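Long-range contact in Spermidine/putrescine ABC transporter, periplasmic binding protein (Treponema pallidum, PDB 2V84), which probably binds polyamines such as spermidine and putrescine as the periplasmic receptor of an ABC transporter: residues M121-G133 and Y285-I298. Sequence-based numbering, arbitrary orientation.
Sequences MEYSVPYYLGAAG and YAEFLDTFGFPSTI
Tyr128 lies against Phe288, Phe294 and Thr297 and illustrates how one aromatic residue can join a strand to a helix and to the loop that follows it. Its CB meets the rim of the Phe288 ring, 3.8 Å from CE2, and that edge is turned toward the tyrosine face in an offset edge-to-face pair. With CG anti to the backbone N (chi1 -179°), the ring reaches on to Phe294, stacking face to face with centroids 3.9 Å apart and planes at 12°; CD2 and CE2 lie near its CE2, and CZ comes to 3.4 Å from its CG. Along one side, CD1 passes Tyr285 OH, and CE1 lies 3.4 Å from Thr297 OG1. At the tip, OH touches Phe294 CD1 and Pro295 CD and shares a hydrogen bond with Tyr312 OH. Beside the CD1/CE1 side, Tyr285 OH donates to Tyr127 O (2.6 Å), tilted 30° from the carbonyl plane, whereas Thr297 OG1 donates to Leu129 O (2.6 Å) in plane, on a lone pair. Tyr127 turns its edge to the face of Phe288, completing an aromatic cluster. Strand 125-137 of this solute-binding fold, bulged at Tyr127 and Tyr128 opposite Asp258 of strand 254-260, thus packs on helix 282-292, with helix 109-114 against Leu129 and Ile298.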
loop_
_atom_site.group_PDB
_atom_site.type_symbol
_atom_site.label_atom_id
_atom_site.label_comp_id
_atom_site.label_asym_id
_atom_site.label_seq_id
_atom_site.Cartn_x
_atom_site.Cartn_y
_atom_site.Cartn_z
ATOM N N MET A 121 -2.141 18.871 2.515
ATOM C CA MET A 121 -1.863 18.398 1.144
ATOM C C MET A 121 -0.993 19.391 0.367
ATOM O O MET A 121 -1.203 19.643 -0.834
ATOM C CB MET A 121 -3.173 18.128 0.406
ATOM C CG MET A 121 -4.011 16.961 1.010
ATOM S SD MET A 121 -5.532 16.673 0.099
ATOM C CE MET A 121 -6.615 17.843 0.904
ATOM N N GLU A 122 -0.025 19.961 1.068
ATOM C CA GLU A 122 0.837 20.972 0.483
ATOM C C GLU A 122 1.859 20.374 -0.481
ATOM O O GLU A 122 2.323 21.052 -1.385
ATOM C CB GLU A 122 1.515 21.774 1.590
ATOM C CG GLU A 122 2.451 22.839 1.079
ATOM C CD GLU A 122 2.908 23.792 2.163
ATOM O OE1 GLU A 122 3.196 23.338 3.294
ATOM O OE2 GLU A 122 2.980 24.991 1.865
ATOM N N TYR A 123 2.189 19.095 -0.293
ATOM C CA TYR A 123 3.231 18.449 -1.072
ATOM C C TYR A 123 2.716 17.128 -1.596
ATOM O O TYR A 123 3.439 16.406 -2.274
ATOM C CB TYR A 123 4.472 18.198 -0.224
ATOM C CG TYR A 123 5.277 19.454 0.087
ATOM C CD1 TYR A 123 6.258 19.892 -0.780
ATOM C CD2 TYR A 123 5.050 20.180 1.259
ATOM C CE1 TYR A 123 7.006 21.038 -0.490
ATOM C CE2 TYR A 123 5.782 21.339 1.555
ATOM C CZ TYR A 123 6.760 21.757 0.679
ATOM O OH TYR A 123 7.517 22.881 0.952
ATOM N N SER A 124 1.476 16.784 -1.260
ATOM C CA SER A 124 0.956 15.439 -1.608
ATOM C C SER A 124 -0.551 15.447 -1.703
ATOM O O SER A 124 -1.197 16.206 -1.004
ATOM C CB SER A 124 1.392 14.403 -0.556
ATOM O OG SER A 124 0.778 14.635 0.719
ATOM N N VAL A 125 -1.118 14.580 -2.538
ATOM C CA VAL A 125 -2.574 14.416 -2.552
ATOM C C VAL A 125 -2.862 12.938 -2.478
ATOM O O VAL A 125 -2.296 12.206 -3.241
ATOM C CB VAL A 125 -3.209 14.959 -3.862
ATOM C CG1 VAL A 125 -4.736 14.649 -3.900
ATOM C CG2 VAL A 125 -2.975 16.492 -3.996
ATOM N N PRO A 126 -3.712 12.480 -1.539
ATOM C CA PRO A 126 -3.942 11.029 -1.453
ATOM C C PRO A 126 -4.381 10.351 -2.746
ATOM O O PRO A 126 -5.228 10.876 -3.472
ATOM C CB PRO A 126 -5.072 10.913 -0.417
ATOM C CG PRO A 126 -4.867 12.096 0.444
ATOM C CD PRO A 126 -4.406 13.203 -0.463
ATOM N N TYR A 127 -3.824 9.163 -2.991
ATOM C CA TYR A 127 -4.093 8.360 -4.171
ATOM C C TYR A 127 -4.956 7.154 -3.764
ATOM O O TYR A 127 -5.965 6.848 -4.408
ATOM C CB TYR A 127 -2.733 7.906 -4.717
ATOM C CG TYR A 127 -2.746 7.177 -6.018
ATOM C CD1 TYR A 127 -3.133 5.841 -6.090
ATOM C CD2 TYR A 127 -2.311 7.809 -7.179
ATOM C CE1 TYR A 127 -3.122 5.174 -7.277
ATOM C CE2 TYR A 127 -2.307 7.137 -8.394
ATOM C CZ TYR A 127 -2.711 5.833 -8.437
ATOM O OH TYR A 127 -2.689 5.143 -9.639
ATOM N N TYR A 128 -4.567 6.476 -2.687
ATOM C CA TYR A 128 -5.328 5.332 -2.205
ATOM C C TYR A 128 -4.870 4.995 -0.801
ATOM O O TYR A 128 -3.734 5.237 -0.466
ATOM C CB TYR A 128 -5.237 4.100 -3.183
ATOM C CG TYR A 128 -6.062 2.949 -2.660
ATOM C CD1 TYR A 128 -7.448 3.055 -2.580
ATOM C CD2 TYR A 128 -5.453 1.785 -2.183
ATOM C CE1 TYR A 128 -8.217 2.034 -2.041
ATOM C CE2 TYR A 128 -6.223 0.765 -1.635
ATOM C CZ TYR A 128 -7.589 0.903 -1.564
ATOM O OH TYR A 128 -8.333 -0.120 -1.038
ATOM N N LEU A 129 -5.776 4.484 0.022
ATOM C CA LEU A 129 -5.461 4.035 1.379
ATOM C C LEU A 129 -5.978 2.614 1.486
ATOM O O LEU A 129 -7.161 2.373 1.226
ATOM C CB LEU A 129 -6.176 4.928 2.407
ATOM C CG LEU A 129 -5.870 4.764 3.906
ATOM C CD1 LEU A 129 -6.174 6.047 4.602
ATOM C CD2 LEU A 129 -6.675 3.601 4.528
ATOM N N GLY A 130 -5.116 1.673 1.863
ATOM C CA GLY A 130 -5.594 0.284 2.055
ATOM C C GLY A 130 -4.710 -0.388 3.072
ATOM O O GLY A 130 -4.013 0.281 3.838
ATOM N N ALA A 131 -4.734 -1.716 3.091
ATOM C CA ALA A 131 -3.864 -2.448 4.006
ATOM C C ALA A 131 -3.667 -3.830 3.460
ATOM O O ALA A 131 -4.573 -4.412 2.832
ATOM C CB ALA A 131 -4.464 -2.516 5.416
ATOM N N ALA A 132 -2.472 -4.359 3.709
ATOM C CA ALA A 132 -2.199 -5.774 3.473
ATOM C C ALA A 132 -2.983 -6.550 4.502
ATOM O O ALA A 132 -3.346 -6.043 5.562
ATOM C CB ALA A 132 -0.711 -6.071 3.611
ATOM N N GLY A 133 -3.259 -7.799 4.196
ATOM C CA GLY A 133 -3.936 -8.648 5.158
ATOM C C GLY A 133 -3.511 -10.083 4.932
ATOM O O GLY A 133 -2.382 -10.349 4.511
ATOM N N TYR A 285 -12.192 7.793 -10.560
ATOM C CA TYR A 285 -11.719 7.195 -9.315
ATOM C C TYR A 285 -12.392 5.850 -9.064
ATOM O O TYR A 285 -11.732 4.880 -8.682
ATOM C CB TYR A 285 -11.897 8.113 -8.105
ATOM C CG TYR A 285 -11.002 7.643 -6.981
ATOM C CD1 TYR A 285 -9.627 7.870 -7.027
ATOM C CD2 TYR A 285 -11.519 6.942 -5.903
ATOM C CE1 TYR A 285 -8.793 7.435 -6.024
ATOM C CE2 TYR A 285 -10.692 6.486 -4.886
ATOM C CZ TYR A 285 -9.332 6.724 -4.960
ATOM O OH TYR A 285 -8.496 6.277 -3.962
ATOM N N ALA A 286 -13.694 5.779 -9.320
ATOM C CA ALA A 286 -14.415 4.518 -9.184
ATOM C C ALA A 286 -13.879 3.462 -10.147
ATOM O O ALA A 286 -13.758 2.308 -9.771
ATOM C CB ALA A 286 -15.881 4.715 -9.369
ATOM N N GLU A 287 -13.541 3.858 -11.375
ATOM C CA GLU A 287 -12.912 2.932 -12.327
ATOM C C GLU A 287 -11.556 2.420 -11.829
ATOM O O GLU A 287 -11.200 1.252 -12.053
ATOM C CB GLU A 287 -12.798 3.563 -13.728
ATOM C CG GLU A 287 -11.973 2.750 -14.738
ATOM C CD GLU A 287 -11.872 3.421 -16.097
ATOM O OE1 GLU A 287 -12.824 4.116 -16.479
ATOM O OE2 GLU A 287 -10.848 3.255 -16.792
ATOM N N PHE A 288 -10.811 3.289 -11.143
ATOM C CA PHE A 288 -9.570 2.903 -10.483
ATOM C C PHE A 288 -9.829 1.843 -9.407
ATOM O O PHE A 288 -9.165 0.803 -9.383
ATOM C CB PHE A 288 -8.870 4.126 -9.877
ATOM C CG PHE A 288 -7.841 3.779 -8.819
ATOM C CD1 PHE A 288 -6.688 3.061 -9.142
ATOM C CD2 PHE A 288 -8.031 4.170 -7.499
ATOM C CE1 PHE A 288 -5.758 2.733 -8.177
ATOM C CE2 PHE A 288 -7.091 3.844 -6.517
ATOM C CZ PHE A 288 -5.956 3.124 -6.859
ATOM N N LEU A 289 -10.792 2.099 -8.525
ATOM C CA LEU A 289 -11.075 1.183 -7.424
ATOM C C LEU A 289 -11.550 -0.172 -7.915
ATOM O O LEU A 289 -11.130 -1.211 -7.400
ATOM C CB LEU A 289 -12.107 1.786 -6.477
ATOM C CG LEU A 289 -11.706 3.098 -5.810
ATOM C CD1 LEU A 289 -12.928 3.702 -5.130
ATOM C CD2 LEU A 289 -10.534 2.938 -4.819
ATOM N N ASP A 290 -12.406 -0.142 -8.932
ATOM C CA ASP A 290 -13.017 -1.347 -9.499
ATOM C C ASP A 290 -11.990 -2.233 -10.185
ATOM O O ASP A 290 -12.202 -3.445 -10.320
ATOM C CB ASP A 290 -14.056 -0.956 -10.537
ATOM C CG ASP A 290 -15.358 -0.487 -9.934
ATOM O OD1 ASP A 290 -15.550 -0.557 -8.707
ATOM O OD2 ASP A 290 -16.215 -0.044 -10.718
ATOM N N THR A 291 -10.907 -1.622 -10.667
ATOM C CA THR A 291 -9.830 -2.342 -11.328
ATOM C C THR A 291 -9.235 -3.371 -10.374
ATOM O O THR A 291 -8.844 -4.451 -10.819
ATOM C CB THR A 291 -8.732 -1.387 -11.863
ATOM O OG1 THR A 291 -9.257 -0.600 -12.940
ATOM C CG2 THR A 291 -7.517 -2.161 -12.390
ATOM N N PHE A 292 -9.213 -3.044 -9.075
ATOM C CA PHE A 292 -8.536 -3.848 -8.054
ATOM C C PHE A 292 -9.444 -4.425 -6.969
ATOM O O PHE A 292 -8.971 -5.160 -6.098
ATOM C CB PHE A 292 -7.428 -3.037 -7.386
ATOM C CG PHE A 292 -6.414 -2.491 -8.343
ATOM C CD1 PHE A 292 -5.444 -3.323 -8.894
ATOM C CD2 PHE A 292 -6.425 -1.139 -8.692
ATOM C CE1 PHE A 292 -4.508 -2.827 -9.792
ATOM C CE2 PHE A 292 -5.491 -0.634 -9.562
ATOM C CZ PHE A 292 -4.532 -1.474 -10.116
ATOM N N GLY A 293 -10.730 -4.091 -6.995
ATOM C CA GLY A 293 -11.648 -4.531 -5.935
ATOM C C GLY A 293 -11.465 -3.757 -4.643
ATOM O O GLY A 293 -11.702 -4.278 -3.569
ATOM N N PHE A 294 -11.020 -2.505 -4.767
ATOM C CA PHE A 294 -10.802 -1.619 -3.641
ATOM C C PHE A 294 -12.099 -0.959 -3.195
ATOM O O PHE A 294 -12.968 -0.675 -4.029
ATOM C CB PHE A 294 -9.882 -0.496 -4.081
ATOM C CG PHE A 294 -8.459 -0.888 -4.317
ATOM C CD1 PHE A 294 -7.885 -2.001 -3.703
ATOM C CD2 PHE A 294 -7.647 -0.049 -5.084
ATOM C CE1 PHE A 294 -6.530 -2.291 -3.897
ATOM C CE2 PHE A 294 -6.302 -0.317 -5.264
ATOM C CZ PHE A 294 -5.741 -1.431 -4.692
ATOM N N PRO A 295 -12.251 -0.720 -1.879
ATOM C CA PRO A 295 -13.349 0.114 -1.396
ATOM C C PRO A 295 -12.958 1.574 -1.503
ATOM O O PRO A 295 -11.780 1.888 -1.646
ATOM C CB PRO A 295 -13.458 -0.288 0.072
ATOM C CG PRO A 295 -12.026 -0.593 0.453
ATOM C CD PRO A 295 -11.423 -1.236 -0.763
ATOM N N SER A 296 -13.937 2.467 -1.439
ATOM C CA SER A 296 -13.640 3.877 -1.552
ATOM C C SER A 296 -13.206 4.426 -0.194
ATOM O O SER A 296 -13.957 5.122 0.478
ATOM C CB SER A 296 -14.847 4.652 -2.115
ATOM O OG SER A 296 -14.479 5.964 -2.523
ATOM N N THR A 297 -11.978 4.113 0.197
ATOM C CA THR A 297 -11.422 4.570 1.479
ATOM C C THR A 297 -11.182 6.075 1.579
ATOM O O THR A 297 -11.274 6.632 2.667
ATOM C CB THR A 297 -10.117 3.830 1.808
ATOM O OG1 THR A 297 -9.246 3.893 0.675
ATOM C CG2 THR A 297 -10.415 2.380 2.115
ATOM N N ILE A 298 -10.883 6.744 0.455
ATOM C CA ILE A 298 -10.499 8.165 0.526
ATOM C C ILE A 298 -11.484 9.132 -0.114
ATOM O O ILE A 298 -11.384 10.343 0.086
ATOM C CB ILE A 298 -9.078 8.465 -0.098
ATOM C CG1 ILE A 298 -9.104 8.406 -1.634
ATOM C CG2 ILE A 298 -8.008 7.552 0.490
ATOM C CD1 ILE A 298 -7.861 8.966 -2.286
#